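Local coordinates for protein-glutamine gamma-glutamyltransferase 2 (Pagrus major, PDB 1G0D) that probably catalyses calcium-dependent cross-linking of proteins by joining peptide-bound glutamine to lysine or other primary amines, and probably also binds GTP, at residues 221-226 and 273-278; 233-236 and 240-243; 526-531 and 538-543. All blocks are in the same frame, centred on the assembly; numbering follows the deposited sequence.

Contact 1: residues 221-226 and 273-278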
ATOM      1  N   ALA A 221       0.865  11.898  -3.697  1.00 21.22           N
ATOM      2  CA  ALA A 221       1.844  12.528  -4.572  1.00 16.67           C
ATOM      3  C   ALA A 221       3.261  12.547  -4.002  1.00 17.89           C
ATOM      4  O   ALA A 221       4.241  12.414  -4.749  1.00 19.58           O
ATOM      5  CB  ALA A 221       1.386  13.935  -4.905  1.00 12.26           C
ATOM      6  N   MET A 222       3.377  12.692  -2.686  1.00 19.35           N
ATOM      7  CA  MET A 222       4.689  12.754  -2.037  1.00 19.60           C
ATOM      8  C   MET A 222       5.406  11.423  -1.822  1.00 20.20           C
ATOM      9  O   MET A 222       6.636  11.393  -1.659  1.00 22.25           O
ATOM     10  CB  MET A 222       4.558  13.467  -0.701  1.00 17.00           C
ATOM     11  CG  MET A 222       4.213  14.933  -0.851  1.00 17.85           C
ATOM     12  SD  MET A 222       5.701  15.913  -1.114  1.00 17.51           S
ATOM     13  CE  MET A 222       6.866  15.061   0.088  1.00  8.78           C
ATOM     14  N   VAL A 223       4.648  10.328  -1.813  1.00 18.10           N
ATOM     15  CA  VAL A 223       5.247   9.012  -1.590  1.00 16.91           C
ATOM     16  C   VAL A 223       6.310   8.643  -2.599  1.00 17.66           C
ATOM     17  O   VAL A 223       7.341   8.089  -2.229  1.00 20.71           O
ATOM     18  CB  VAL A 223       4.188   7.916  -1.540  1.00 12.09           C
ATOM     19  CG1 VAL A 223       4.840   6.539  -1.354  1.00 11.94           C
ATOM     20  CG2 VAL A 223       3.255   8.215  -0.407  1.00 11.62           C
ATOM     21  N   ASN A 224       6.079   8.940  -3.869  1.00 19.00           N
ATOM     22  CA  ASN A 224       7.090   8.634  -4.849  1.00 19.66           C
ATOM     23  C   ASN A 224       7.234   9.660  -5.952  1.00 22.60           C
ATOM     24  O   ASN A 224       8.320  10.143  -6.201  1.00 25.88           O
ATOM     25  CB  ASN A 224       6.839   7.269  -5.468  1.00 18.39           C
ATOM     26  CG  ASN A 224       7.786   6.969  -6.618  1.00 15.81           C
ATOM     27  OD1 ASN A 224       7.376   6.550  -7.695  1.00 14.36           O
ATOM     28  ND2 ASN A 224       9.065   7.183  -6.385  1.00 21.25           N
ATOM     29  N   SER A 225       6.138  10.016  -6.601  1.00 26.81           N
ATOM     30  CA  SER A 225       6.222  10.946  -7.715  1.00 26.67           C
ATOM     31  C   SER A 225       7.058  12.198  -7.499  1.00 30.91           C
ATOM     32  O   SER A 225       7.728  12.649  -8.442  1.00 35.51           O
ATOM     33  CB  SER A 225       4.821  11.341  -8.195  1.00 23.08           C
ATOM     34  OG  SER A 225       4.356  12.469  -7.498  1.00 24.59           O
ATOM     35  N   ASN A 226       7.029  12.777  -6.295  1.00 32.14           N
ATOM     36  CA  ASN A 226       7.811  13.991  -6.050  1.00 28.71           C
ATOM     37  C   ASN A 226       9.272  13.614  -5.926  1.00 31.91           C
ATOM     38  O   ASN A 226       9.689  12.991  -4.941  1.00 30.48           O
ATOM     39  CB  ASN A 226       7.334  14.710  -4.797  1.00 26.15           C
ATOM     40  CG  ASN A 226       8.146  15.947  -4.497  1.00 27.53           C
ATOM     41  OD1 ASN A 226       9.382  15.903  -4.432  1.00 28.66           O
ATOM     42  ND2 ASN A 226       7.462  17.066  -4.312  1.00 28.77           N
ATOM     43  N   TRP A 273       4.044  -1.915  -4.515  1.00 16.20           N
ATOM     44  CA  TRP A 273       3.438  -2.281  -3.215  1.00 16.35           C
ATOM     45  C   TRP A 273       4.099  -1.596  -1.984  1.00 17.19           C
ATOM     46  O   TRP A 273       3.465  -1.478  -0.933  1.00 19.97           O
ATOM     47  CB  TRP A 273       3.402  -3.811  -3.010  1.00 14.32           C
ATOM     48  CG  TRP A 273       4.713  -4.324  -2.658  1.00 15.69           C
ATOM     49  CD1 TRP A 273       5.239  -4.446  -1.406  1.00 16.24           C
ATOM     50  CD2 TRP A 273       5.761  -4.649  -3.571  1.00 15.09           C
ATOM     51  NE1 TRP A 273       6.554  -4.812  -1.482  1.00 14.78           N
ATOM     52  CE2 TRP A 273       6.904  -4.943  -2.805  1.00 18.42           C
ATOM     53  CE3 TRP A 273       5.849  -4.714  -4.967  1.00 13.09           C
ATOM     54  CZ2 TRP A 273       8.125  -5.299  -3.390  1.00 15.38           C
ATOM     55  CZ3 TRP A 273       7.046  -5.063  -5.542  1.00 10.87           C
ATOM     56  CH2 TRP A 273       8.170  -5.351  -4.758  1.00 14.78           C
ATOM     57  N   VAL A 274       5.357  -1.156  -2.091  1.00 14.33           N
ATOM     58  CA  VAL A 274       6.016  -0.444  -0.983  1.00 11.49           C
ATOM     59  C   VAL A 274       5.507   1.020  -0.862  1.00 13.24           C
ATOM     60  O   VAL A 274       5.507   1.597   0.236  1.00 16.26           O
ATOM     61  CB  VAL A 274       7.540  -0.380  -1.182  1.00  8.33           C
ATOM     62  CG1 VAL A 274       8.158   0.349  -0.041  1.00  7.69           C
ATOM     63  CG2 VAL A 274       8.107  -1.724  -1.225  1.00  8.76           C
ATOM     64  N   PHE A 275       5.084   1.605  -1.992  1.00 14.35           N
ATOM     65  CA  PHE A 275       4.540   2.972  -2.069  1.00 11.46           C
ATOM     66  C   PHE A 275       3.149   2.918  -1.455  1.00 12.93           C
ATOM     67  O   PHE A 275       2.754   3.804  -0.722  1.00 14.10           O
ATOM     68  CB  PHE A 275       4.298   3.436  -3.518  1.00 13.06           C
ATOM     69  CG  PHE A 275       5.525   3.599  -4.342  1.00 14.59           C
ATOM     70  CD1 PHE A 275       6.767   3.793  -3.750  1.00 17.36           C
ATOM     71  CD2 PHE A 275       5.444   3.439  -5.733  1.00 18.84           C
ATOM     72  CE1 PHE A 275       7.917   3.800  -4.521  1.00 22.03           C
ATOM     73  CE2 PHE A 275       6.587   3.442  -6.535  1.00 18.26           C
ATOM     74  CZ  PHE A 275       7.827   3.619  -5.930  1.00 24.01           C
ATOM     75  N   ALA A 276       2.381   1.895  -1.820  1.00 11.54           N
ATOM     76  CA  ALA A 276       1.026   1.745  -1.318  1.00  9.23           C
ATOM     77  C   ALA A 276       1.036   1.537   0.203  1.00 13.13           C
ATOM     78  O   ALA A 276       0.312   2.242   0.920  1.00 17.67           O
ATOM     79  CB  ALA A 276       0.351   0.599  -2.016  1.00  2.38           C
ATOM     80  N   ALA A 277       1.851   0.597   0.695  1.00 12.25           N
ATOM     81  CA  ALA A 277       1.969   0.335   2.129  1.00 10.53           C
ATOM     82  C   ALA A 277       2.375   1.588   2.861  1.00 13.94           C
ATOM     83  O   ALA A 277       1.788   1.890   3.865  1.00 21.45           O
ATOM     84  CB  ALA A 277       2.974  -0.679   2.378  1.00 15.07           C
ATOM     85  N   VAL A 278       3.376   2.328   2.381  1.00 13.62           N
ATOM     86  CA  VAL A 278       3.785   3.573   3.058  1.00  6.95           C
ATOM     87  C   VAL A 278       2.636   4.600   2.988  1.00 12.57           C
ATOM     88  O   VAL A 278       2.453   5.400   3.894  1.00 16.30           O
ATOM     89  CB  VAL A 278       5.071   4.158   2.404  1.00  8.08           C
ATOM     90  CG1 VAL A 278       5.374   5.543   2.900  1.00  5.45           C
ATOM     91  CG2 VAL A 278       6.223   3.274   2.686  1.00  3.58           C
TER
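Asn224 lies flat over the ring of Phe275, and Val223 beside it packs on the backbone of the same residue. The setting is the papain-like catalytic core of the transglutaminase. Helix 272-286 is the core helix that begins with the active-site Cys272, and it receives the C-terminal end of helix 212-223. The tight part is the Asn224-Phe275 stack. CB of Asn224 sits almost over the ring centre, 3.7 Å from the centroid and 8° off the normal, which makes a CH-pi contact. The amide follows the ring outward, with only 12° between the planes. Its CG comes to 3.4 Å from Phe275 CZ, and OD1 reaches just past the rim, near CE2. The Asn224 chain reaches this face because CG is anti to the backbone N (chi1 173°). Its ND2 gives a hydrogen bond to the backbone O of Leu232, which probably limits the rotation of the amide. Val223 adds a second close point. Its CG1 meets Phe275 O at 3.5 Å and Phe275 CB at 3.8 Å. The packing slackens one helical turn further on, where Val223 CG1 and Val278 CG1 are 4.4 Å apart. Leu232 also touches Phe275 and Val278, so strand 232-234 adds to the apolar packing here. No hydrogen bond joins the two segments. Val223, Phe275 and Val278 are buried, while Asn224 is partly exposed. The more open side continues through Ser225 and Asn226, which make no contact with 273-278. Ala221 O accepts from the backbone N of Asn226 at 3.2 Å and from Ser225 OG at 2.8 Å, the hydroxyl lying in the carbonyl plane on a lone pair.

Contact 2: residues 233-236 and 240-243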
ATOM      1  N   THR A 233      12.343   6.580  -3.631  1.00 17.21           N
ATOM      2  CA  THR A 233      12.878   6.639  -4.968  1.00 13.93           C
ATOM      3  C   THR A 233      12.478   5.295  -5.589  1.00 13.50           C
ATOM      4  O   THR A 233      12.653   4.237  -4.971  1.00 13.57           O
ATOM      5  CB  THR A 233      14.424   6.785  -4.902  1.00 15.45           C
ATOM      6  OG1 THR A 233      14.753   8.133  -4.553  1.00 19.27           O
ATOM      7  CG2 THR A 233      15.061   6.466  -6.223  1.00 15.18           C
ATOM      8  N   GLY A 234      11.916   5.314  -6.793  1.00 13.67           N
ATOM      9  CA  GLY A 234      11.546   4.051  -7.400  1.00 12.36           C
ATOM     10  C   GLY A 234      12.666   3.473  -8.246  1.00 16.98           C
ATOM     11  O   GLY A 234      13.377   4.207  -8.932  1.00 18.34           O
ATOM     12  N   ARG A 235      12.845   2.156  -8.174  1.00 15.53           N
ATOM     13  CA  ARG A 235      13.839   1.461  -8.979  1.00 15.11           C
ATOM     14  C   ARG A 235      13.133   0.179  -9.393  1.00 19.36           C
ATOM     15  O   ARG A 235      12.913  -0.713  -8.569  1.00 19.43           O
ATOM     16  CB  ARG A 235      15.064   1.093  -8.174  1.00 19.43           C
ATOM     17  CG  ARG A 235      16.144   0.390  -9.001  1.00 21.09           C
ATOM     18  CD  ARG A 235      17.054   1.448  -9.591  1.00 23.30           C
ATOM     19  NE  ARG A 235      18.451   1.064  -9.519  1.00 26.95           N
ATOM     20  CZ  ARG A 235      19.457   1.933  -9.478  1.00 24.47           C
ATOM     21  NH1 ARG A 235      20.696   1.488  -9.415  1.00 24.06           N
ATOM     22  NH2 ARG A 235      19.228   3.241  -9.500  1.00 22.47           N
ATOM     23  N   TRP A 236      12.786   0.091 -10.674  1.00 19.66           N
ATOM     24  CA  TRP A 236      12.058  -1.037 -11.185  1.00 19.20           C
ATOM     25  C   TRP A 236      12.875  -2.240 -11.551  1.00 21.54           C
ATOM     26  O   TRP A 236      12.306  -3.301 -11.824  1.00 22.69           O
ATOM     27  CB  TRP A 236      11.162  -0.555 -12.325  1.00 21.57           C
ATOM     28  CG  TRP A 236      10.279   0.580 -11.795  1.00 21.26           C
ATOM     29  CD1 TRP A 236      10.552   1.909 -11.866  1.00 26.27           C
ATOM     30  CD2 TRP A 236       9.118   0.461 -10.925  1.00 23.39           C
ATOM     31  NE1 TRP A 236       9.653   2.630 -11.086  1.00 29.24           N
ATOM     32  CE2 TRP A 236       8.773   1.766 -10.503  1.00 22.54           C
ATOM     33  CE3 TRP A 236       8.353  -0.618 -10.464  1.00 22.54           C
ATOM     34  CZ2 TRP A 236       7.706   2.017  -9.651  1.00 22.55           C
ATOM     35  CZ3 TRP A 236       7.283  -0.358  -9.615  1.00 23.11           C
ATOM     36  CH2 TRP A 236       6.975   0.951  -9.221  1.00 23.02           C
ATOM     37  N   TYR A 240      20.186  -2.604  -7.410  1.00 24.51           N
ATOM     38  CA  TYR A 240      19.714  -1.555  -6.507  1.00 25.60           C
ATOM     39  C   TYR A 240      20.914  -1.007  -5.807  1.00 32.20           C
ATOM     40  O   TYR A 240      20.952  -0.895  -4.579  1.00 32.27           O
ATOM     41  CB  TYR A 240      18.753  -2.153  -5.486  1.00 18.23           C
ATOM     42  CG  TYR A 240      17.574  -2.842  -6.119  1.00 14.48           C
ATOM     43  CD1 TYR A 240      16.553  -2.112  -6.740  1.00 15.64           C
ATOM     44  CD2 TYR A 240      17.503  -4.219  -6.158  1.00 10.88           C
ATOM     45  CE1 TYR A 240      15.505  -2.754  -7.385  1.00 12.20           C
ATOM     46  CE2 TYR A 240      16.464  -4.867  -6.797  1.00 13.41           C
ATOM     47  CZ  TYR A 240      15.477  -4.135  -7.405  1.00 14.73           C
ATOM     48  OH  TYR A 240      14.465  -4.814  -8.042  1.00 20.89           O
ATOM     49  N   THR A 241      21.884  -0.622  -6.620  1.00 38.02           N
ATOM     50  CA  THR A 241      23.163  -0.183  -6.121  1.00 42.87           C
ATOM     51  C   THR A 241      23.299   0.621  -4.848  1.00 43.57           C
ATOM     52  O   THR A 241      23.956   0.152  -3.903  1.00 47.52           O
ATOM     53  CB  THR A 241      23.989   0.477  -7.233  1.00 42.82           C
ATOM     54  OG1 THR A 241      23.213   1.477  -7.888  1.00 52.64           O
ATOM     55  CG2 THR A 241      24.399  -0.571  -8.241  1.00 43.92           C
ATOM     56  N   ASP A 242      22.707   1.795  -4.746  1.00 40.47           N
ATOM     57  CA  ASP A 242      22.988   2.496  -3.504  1.00 43.54           C
ATOM     58  C   ASP A 242      21.833   2.663  -2.559  1.00 39.60           C
ATOM     59  O   ASP A 242      21.542   3.768  -2.105  1.00 40.17           O
ATOM     60  CB  ASP A 242      23.615   3.843  -3.827  1.00 54.89           C
ATOM     61  CG  ASP A 242      24.672   3.735  -4.914  1.00 63.50           C
ATOM     62  OD1 ASP A 242      25.782   3.210  -4.615  1.00 65.96           O
ATOM     63  OD2 ASP A 242      24.384   4.167  -6.063  1.00 70.83           O
ATOM     64  N   GLY A 243      21.186   1.552  -2.244  1.00 34.25           N
ATOM     65  CA  GLY A 243      20.036   1.612  -1.372  1.00 31.24           C
ATOM     66  C   GLY A 243      19.512   0.249  -1.029  1.00 27.37           C
ATOM     67  O   GLY A 243      20.169  -0.737  -1.312  1.00 27.16           O
TER
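Arg235 and Tyr240 lie alongside each other and point opposite ways. The arginine chain runs toward Thr241, while the tyrosine ring runs back past the Arg235 backbone. The pair spans a short loop of the catalytic core, just after strand 232-234. Arg235 CG is anti to the backbone N (chi1 -179°), which carries the aliphatic part of the chain past one side of the ring. CG comes to 3.4 Å from Tyr240 CD1, and CB lies 3.8 Å from the same atom. The guanidinium lies beyond the ring, its plane turned 29° from it. The ring also meets the main chain of Arg235. The carbonyl oxygen lies in the ring plane at its edge, with Arg235 O 3.5 Å from Tyr240 CE1. Bends at chi2 and chi3 take the guanidinium on to the next residue, where Arg235 NH1 lies 2.9 Å from Thr241 OG1. NH1 also gives a hydrogen bond to the backbone O of Pro239, in the loop between the segments. Tyr240 OH is hydrogen-bonded to Gln271, which also bonds to Arg235 O, and to Glu555. That residue belongs to the first beta domain, so the tyrosine ties this loop to it, near Tyr515. Asp242 OD2 takes a weak bond from Thr241 OG1 and stays 5.7 Å from Arg235 NH1. The chemistry is therefore divided. Carbon packs on carbon in the middle, and the phenol hydroxyl is held by its own bonds. A neutral backbone oxygen, Pro239 O, takes one bond from the guanidinium, and Asp242 is likely to add a distant electrostatic pull.

Contact 3: residues 526-531 and 538-543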
ATOM      1  N   LYS A 526      11.306 -24.043 -27.707  1.00 50.57           N
ATOM      2  CA  LYS A 526      11.166 -25.383 -28.292  1.00 48.06           C
ATOM      3  C   LYS A 526       9.884 -25.472 -29.102  1.00 45.90           C
ATOM      4  O   LYS A 526       8.832 -25.075 -28.628  1.00 46.71           O
ATOM      5  CB  LYS A 526      11.132 -26.399 -27.145  1.00 49.71           C
ATOM      6  CG  LYS A 526      10.849 -27.856 -27.472  1.00 55.07           C
ATOM      7  CD  LYS A 526      10.745 -28.622 -26.130  1.00 61.17           C
ATOM      8  CE  LYS A 526      10.523 -30.126 -26.272  1.00 63.94           C
ATOM      9  NZ  LYS A 526       9.410 -30.592 -25.372  1.00 66.82           N
ATOM     10  N   THR A 527       9.967 -25.971 -30.326  1.00 44.27           N
ATOM     11  CA  THR A 527       8.772 -26.117 -31.150  1.00 43.26           C
ATOM     12  C   THR A 527       8.576 -27.572 -31.514  1.00 44.87           C
ATOM     13  O   THR A 527       9.508 -28.241 -31.932  1.00 47.33           O
ATOM     14  CB  THR A 527       8.855 -25.316 -32.430  1.00 39.69           C
ATOM     15  OG1 THR A 527       8.614 -23.939 -32.126  1.00 43.33           O
ATOM     16  CG2 THR A 527       7.802 -25.786 -33.413  1.00 33.12           C
ATOM     17  N   ILE A 528       7.354 -28.055 -31.353  1.00 45.63           N
ATOM     18  CA  ILE A 528       7.044 -29.436 -31.641  1.00 44.58           C
ATOM     19  C   ILE A 528       5.923 -29.505 -32.624  1.00 44.24           C
ATOM     20  O   ILE A 528       5.180 -28.543 -32.798  1.00 44.18           O
ATOM     21  CB  ILE A 528       6.607 -30.181 -30.353  1.00 45.88           C
ATOM     22  CG1 ILE A 528       7.507 -31.391 -30.136  1.00 48.50           C
ATOM     23  CG2 ILE A 528       5.138 -30.625 -30.438  1.00 42.23           C
ATOM     24  CD1 ILE A 528       8.976 -31.051 -29.970  1.00 51.94           C
ATOM     25  N   SER A 529       5.819 -30.643 -33.287  1.00 45.57           N
ATOM     26  CA  SER A 529       4.728 -30.853 -34.218  1.00 47.21           C
ATOM     27  C   SER A 529       3.850 -31.832 -33.482  1.00 45.38           C
ATOM     28  O   SER A 529       4.317 -32.836 -32.927  1.00 45.84           O
ATOM     29  CB  SER A 529       5.212 -31.430 -35.539  1.00 51.26           C
ATOM     30  OG  SER A 529       5.305 -30.391 -36.503  1.00 55.99           O
ATOM     31  N   VAL A 530       2.567 -31.536 -33.482  1.00 43.30           N
ATOM     32  CA  VAL A 530       1.646 -32.333 -32.725  1.00 41.71           C
ATOM     33  C   VAL A 530       0.425 -32.799 -33.508  1.00 42.85           C
ATOM     34  O   VAL A 530      -0.046 -32.102 -34.424  1.00 42.22           O
ATOM     35  CB  VAL A 530       1.236 -31.477 -31.467  1.00 40.20           C
ATOM     36  CG1 VAL A 530      -0.242 -31.174 -31.433  1.00 37.34           C
ATOM     37  CG2 VAL A 530       1.681 -32.160 -30.226  1.00 43.77           C
ATOM     38  N   THR A 531      -0.034 -34.014 -33.211  1.00 42.68           N
ATOM     39  CA  THR A 531      -1.293 -34.487 -33.798  1.00 44.26           C
ATOM     40  C   THR A 531      -2.031 -35.063 -32.615  1.00 41.13           C
ATOM     41  O   THR A 531      -1.653 -36.095 -32.058  1.00 45.25           O
ATOM     42  CB  THR A 531      -1.170 -35.558 -34.918  1.00 46.78           C
ATOM     43  OG1 THR A 531      -2.483 -35.785 -35.473  1.00 45.45           O
ATOM     44  CG2 THR A 531      -0.579 -36.865 -34.383  1.00 47.36           C
ATOM     45  N   HIS A 538      -2.847 -34.115 -25.674  1.00 42.24           N
ATOM     46  CA  HIS A 538      -1.397 -34.302 -25.753  1.00 40.26           C
ATOM     47  C   HIS A 538      -0.664 -33.466 -24.702  1.00 38.51           C
ATOM     48  O   HIS A 538      -0.854 -32.259 -24.612  1.00 38.55           O
ATOM     49  CB  HIS A 538      -0.895 -33.927 -27.162  1.00 42.40           C
ATOM     50  CG  HIS A 538       0.590 -33.782 -27.265  1.00 44.07           C
ATOM     51  ND1 HIS A 538       1.424 -34.837 -27.577  1.00 47.12           N
ATOM     52  CD2 HIS A 538       1.398 -32.709 -27.096  1.00 48.88           C
ATOM     53  CE1 HIS A 538       2.677 -34.422 -27.589  1.00 47.29           C
ATOM     54  NE2 HIS A 538       2.690 -33.132 -27.305  1.00 49.07           N
ATOM     55  N   LYS A 539       0.180 -34.116 -23.914  1.00 38.00           N
ATOM     56  CA  LYS A 539       0.943 -33.423 -22.890  1.00 42.32           C
ATOM     57  C   LYS A 539       2.439 -33.395 -23.189  1.00 42.21           C
ATOM     58  O   LYS A 539       3.077 -34.440 -23.299  1.00 43.99           O
ATOM     59  CB  LYS A 539       0.743 -34.084 -21.534  1.00 45.60           C
ATOM     60  CG  LYS A 539      -0.661 -33.975 -20.974  1.00 53.87           C
ATOM     61  CD  LYS A 539      -0.626 -34.235 -19.468  1.00 61.74           C
ATOM     62  CE  LYS A 539      -1.928 -34.833 -18.934  1.00 64.64           C
ATOM     63  NZ  LYS A 539      -1.780 -35.345 -17.528  1.00 66.19           N
ATOM     64  N   GLU A 540       2.996 -32.194 -23.317  1.00 41.22           N
ATOM     65  CA  GLU A 540       4.421 -32.021 -23.566  1.00 39.20           C
ATOM     66  C   GLU A 540       5.031 -31.411 -22.327  1.00 36.17           C
ATOM     67  O   GLU A 540       4.384 -30.648 -21.611  1.00 35.11           O
ATOM     68  CB  GLU A 540       4.668 -31.092 -24.751  1.00 42.95           C
ATOM     69  CG  GLU A 540       4.868 -31.814 -26.065  1.00 52.53           C
ATOM     70  CD  GLU A 540       6.307 -32.201 -26.304  1.00 56.93           C
ATOM     71  OE1 GLU A 540       6.680 -33.321 -25.901  1.00 58.88           O
ATOM     72  OE2 GLU A 540       7.059 -31.389 -26.888  1.00 59.63           O
ATOM     73  N   VAL A 541       6.277 -31.765 -22.067  1.00 34.72           N
ATOM     74  CA  VAL A 541       6.992 -31.266 -20.907  1.00 34.30           C
ATOM     75  C   VAL A 541       8.212 -30.405 -21.254  1.00 36.19           C
ATOM     76  O   VAL A 541       8.890 -30.599 -22.269  1.00 35.83           O
ATOM     77  CB  VAL A 541       7.455 -32.449 -20.023  1.00 29.98           C
ATOM     78  CG1 VAL A 541       8.349 -31.953 -18.915  1.00 31.75           C
ATOM     79  CG2 VAL A 541       6.246 -33.166 -19.460  1.00 33.95           C
ATOM     80  N   MET A 542       8.470 -29.422 -20.404  1.00 36.91           N
ATOM     81  CA  MET A 542       9.613 -28.559 -20.585  1.00 37.95           C
ATOM     82  C   MET A 542      10.325 -28.591 -19.265  1.00 36.39           C
ATOM     83  O   MET A 542       9.755 -28.227 -18.253  1.00 36.45           O
ATOM     84  CB  MET A 542       9.154 -27.145 -20.899  1.00 40.53           C
ATOM     85  CG  MET A 542      10.273 -26.113 -20.992  1.00 43.18           C
ATOM     86  SD  MET A 542       9.658 -24.547 -21.685  1.00 49.50           S
ATOM     87  CE  MET A 542       7.892 -24.966 -21.958  1.00 34.90           C
ATOM     88  N   ARG A 543      11.567 -29.041 -19.259  1.00 35.97           N
ATOM     89  CA  ARG A 543      12.285 -29.097 -18.008  1.00 34.30           C
ATOM     90  C   ARG A 543      13.201 -27.932 -17.838  1.00 35.03           C
ATOM     91  O   ARG A 543      14.155 -27.772 -18.597  1.00 36.44           O
ATOM     92  CB  ARG A 543      13.096 -30.376 -17.900  1.00 33.02           C
ATOM     93  CG  ARG A 543      13.893 -30.479 -16.612  1.00 32.42           C
ATOM     94  CD  ARG A 543      14.123 -31.931 -16.225  1.00 31.23           C
ATOM     95  NE  ARG A 543      14.794 -32.037 -14.937  1.00 32.45           N
ATOM     96  CZ  ARG A 543      14.171 -32.285 -13.785  1.00 34.74           C
ATOM     97  NH1 ARG A 543      12.854 -32.453 -13.755  1.00 31.39           N
ATOM     98  NH2 ARG A 543      14.872 -32.374 -12.659  1.00 37.67           N
TER
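Strands 526-531 and 538-543 run antiparallel, their axes 9.0 Å apart at 162°, with Lys526, Ile528 and Val530 level with Met542, Glu540 and His538. They are edge strands of the two sheets of a beta sandwich, the first of the two C-terminal beta domains of a transglutaminase. Each strand bonds to its own sheet, 526-531 to strand 502-513 and 538-543 to strand 488-496. Side chains bridge the gap between them. The extended chain of Lys526 carries NZ across to the opposite strand, and a bend at the last torsion sets its direction. NZ forms a salt bridge with Glu540 OE2 at 2.9 Å and comes to it from above the carboxylate plane. The same NZ gives a hydrogen bond to Val541 O. The ammonium is thus held by one charged and one backbone oxygen of neighbouring residues. Ile528 packs under the carboxylate, with CG1 3.3 Å and CD1 3.6 Å from Glu540 OE2. A leucine in place of Lys526 would probably leave the Glu540 carboxylate, packed against Ile528, without its positive mate and Val541 O without this donor. At the other end of the contact, Val530 CG2 lies over one face of the His538 ring, set toward the rim. The atoms are modelled too close there, so the fit is doubtful in detail. Lys526 NZ meets Val541 O at 3.1 Å, with a C=O...N angle of 154° and a tilt of 24° from the carbonyl plane.

Contacts 1 and 2 are neighbours in the catalytic core, their centres 14 Å apart. Contact 2 is nested in the loop closed by contact 1, and the two touch: Phe275 CE2 is 3.6 Å from Trp236 CZ2. Contact 1 lies beside the active site, the side chain of Phe275 about 5 Å from that of Cys272 and about 6 Å from that of Asp355. Contact 2 is a little farther out. Between side chains, Tyr240 is about 11 Å from Cys272 and about 7 Å from Tyr515, which is important for catalysis. Contact 3 is remote, its centre 44 Å from contact 1 and 40 Å from contact 2. It lies nearer the probable GTP site, with about 9 Å between the side chains of Val541 and Lys478.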